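Local coordinates for protein CurF (PDB 2Q35) that probably catalyses a decarboxylation step in polyketide chain beta-branching, as the crotonase-family ECH2 domain of a polyketide synthase from Lyngbya majuscula, at residues Y48-L53 against P92-M97. The protein carries 1 engineered substitution. Residues are numbered along the deposited sequence; the frame is centred on the assembly and turned at random.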
loop_
_atom_site.group_PDB
_atom_site.type_symbol
_atom_site.label_atom_id
_atom_site.label_comp_id
_atom_site.label_asym_id
_atom_site.label_seq_id
_atom_site.Cartn_x
_atom_site.Cartn_y
_atom_site.Cartn_z
ATOM N N TYR A 48 16.886 -25.425 -11.927
ATOM C CA TYR A 48 15.982 -24.324 -12.246
ATOM C C TYR A 48 15.822 -23.371 -11.079
ATOM O O TYR A 48 15.669 -23.812 -9.913
ATOM C CB TYR A 48 14.621 -24.830 -12.714
ATOM C CG TYR A 48 14.646 -25.667 -13.964
ATOM C CD1 TYR A 48 15.753 -25.668 -14.826
ATOM C CD2 TYR A 48 13.526 -26.410 -14.334
ATOM C CE1 TYR A 48 15.744 -26.434 -16.020
ATOM C CE2 TYR A 48 13.499 -27.141 -15.510
ATOM C CZ TYR A 48 14.607 -27.174 -16.340
ATOM O OH TYR A 48 14.577 -27.923 -17.497
ATOM N N LYS A 49 15.842 -22.067 -11.386
ATOM C CA LYS A 49 15.820 -21.026 -10.366
ATOM C C LYS A 49 14.673 -20.022 -10.500
ATOM O O LYS A 49 14.285 -19.404 -9.505
ATOM C CB LYS A 49 17.139 -20.216 -10.344
ATOM C CG LYS A 49 18.378 -20.988 -9.995
ATOM C CD LYS A 49 19.502 -19.976 -10.043
ATOM C CE LYS A 49 20.787 -20.488 -9.505
ATOM N NZ LYS A 49 21.809 -19.441 -9.681
ATOM N N VAL A 50 14.208 -19.785 -11.734
ATOM C CA VAL A 50 13.130 -18.779 -11.994
ATOM C C VAL A 50 12.220 -19.342 -13.059
ATOM O O VAL A 50 12.702 -19.892 -14.054
ATOM C CB VAL A 50 13.704 -17.393 -12.472
ATOM C CG1 VAL A 50 12.577 -16.381 -12.671
ATOM C CG2 VAL A 50 14.722 -16.824 -11.486
ATOM N N VAL A 51 10.908 -19.249 -12.848
ATOM C CA VAL A 51 9.932 -19.658 -13.861
ATOM C C VAL A 51 9.284 -18.400 -14.474
ATOM O O VAL A 51 8.855 -17.509 -13.731
ATOM C CB VAL A 51 8.810 -20.475 -13.218
ATOM C CG1 VAL A 51 7.678 -20.689 -14.233
ATOM C CG2 VAL A 51 9.340 -21.802 -12.699
ATOM N N ILE A 52 9.251 -18.310 -15.805
ATOM C CA ILE A 52 8.463 -17.292 -16.478
ATOM C C ILE A 52 7.221 -17.966 -17.027
ATOM O O ILE A 52 7.319 -18.866 -17.885
ATOM C CB ILE A 52 9.295 -16.638 -17.615
ATOM C CG1 ILE A 52 10.527 -15.960 -16.979
ATOM C CG2 ILE A 52 8.447 -15.580 -18.380
ATOM C CD1 ILE A 52 11.445 -15.319 -17.959
ATOM N N LEU A 53 6.059 -17.552 -16.534
ATOM C CA LEU A 53 4.784 -18.096 -17.019
ATOM C C LEU A 53 4.162 -17.132 -18.025
ATOM O O LEU A 53 3.976 -15.960 -17.736
ATOM C CB LEU A 53 3.829 -18.288 -15.839
ATOM C CG LEU A 53 2.423 -18.821 -16.128
ATOM C CD1 LEU A 53 2.424 -20.207 -16.797
ATOM C CD2 LEU A 53 1.572 -18.846 -14.827
ATOM N N PRO A 92 10.958 -18.548 -7.499
ATOM C CA PRO A 92 10.198 -17.374 -7.970
ATOM C C PRO A 92 9.587 -17.545 -9.364
ATOM O O PRO A 92 10.194 -18.164 -10.261
ATOM C CB PRO A 92 11.251 -16.254 -8.040
ATOM C CG PRO A 92 12.489 -16.778 -7.476
ATOM C CD PRO A 92 12.348 -18.234 -7.125
ATOM N N ILE A 93 8.384 -17.002 -9.508
ATOM C CA ILE A 93 7.645 -17.025 -10.766
ATOM C C ILE A 93 7.384 -15.590 -11.226
ATOM O O ILE A 93 6.947 -14.747 -10.425
ATOM C CB ILE A 93 6.287 -17.764 -10.605
ATOM C CG1 ILE A 93 6.476 -19.198 -10.125
ATOM C CG2 ILE A 93 5.449 -17.748 -11.928
ATOM C CD1 ILE A 93 5.113 -19.831 -9.718
ATOM N N ILE A 94 7.655 -15.315 -12.507
ATOM C CA ILE A 94 7.283 -14.044 -13.148
ATOM C C ILE A 94 6.163 -14.318 -14.154
ATOM O O ILE A 94 6.329 -15.133 -15.058
ATOM C CB ILE A 94 8.478 -13.449 -13.914
ATOM C CG1 ILE A 94 9.692 -13.266 -12.981
ATOM C CG2 ILE A 94 8.101 -12.122 -14.619
ATOM C CD1 ILE A 94 11.020 -12.917 -13.673
ATOM N N ALA A 95 5.017 -13.656 -13.996
ATOM C CA ALA A 95 3.893 -13.871 -14.910
ATOM C C ALA A 95 4.035 -12.820 -15.994
ATOM O O ALA A 95 3.826 -11.637 -15.726
ATOM C CB ALA A 95 2.582 -13.678 -14.214
ATOM N N ALA A 96 4.366 -13.276 -17.181
ATOM C CA ALA A 96 4.520 -12.355 -18.334
ATOM C C ALA A 96 3.188 -12.336 -19.073
ATOM O O ALA A 96 2.910 -13.177 -19.935
ATOM C CB ALA A 96 5.667 -12.811 -19.253
ATOM N N MET A 97 2.316 -11.427 -18.658
ATOM C CA MET A 97 0.964 -11.407 -19.176
ATOM C C MET A 97 0.978 -10.549 -20.458
ATOM O O MET A 97 0.586 -9.384 -20.445
ATOM C CB MET A 97 -0.010 -10.893 -18.129
ATOM C CG MET A 97 0.012 -11.720 -16.851
ATOM S SD MET A 97 -1.434 -11.444 -15.781
ATOM C CE MET A 97 -1.468 -9.649 -15.703
#
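V50 and I94 meet on one face of a two-stranded parallel pairing, where CG1 of V50 lies 3.9 Å from CD1 of I94 and the two side chains pass at a slant. The valine methyl is brought there by a first torsion that sets it anti to its own backbone N (chi1 -178°), while I94 extends its CG1 branch back toward V50. On the same face I52 sends out two branches: CG2 touches CB of A96 at 4.0 Å, and CG1 passes more loosely by CB of I94. The other face is formed by V51, L53, I93 and A95. Here I93 fits between two neighbours on the adjacent strand, its CG1 4.1 Å from CB of V51 and its CG2 near CB of L53.

Between these faces the backbones zip together in parallel register, V51 beside I93, I52 beside I94 and L53 beside A95. Alternate residues of 50-53 carry the bonds: V51 N donates to P92 O (2.9 Å) and V51 O accepts from I94 N, then L53 N donates to I94 O and L53 O accepts from A96 N (2.8 Å). V51 O also receives a short CA-H contact from I93 CA at 3.2 Å. At the start of the pairing, P92 has no N-H to offer; its ring CD instead rests 3.3 Å from K49 O, a buried carbonyl without a hydrogen-bond partner.

These are central parallel strands of the crotonase-fold sheet, flanked by strands 13-18 and 114-118. Helix 29-44 packs on the V51-I93 face through F39, with L35 against L53, and helix 178-192 covers the opposite face, A185 touching both I94 and A96.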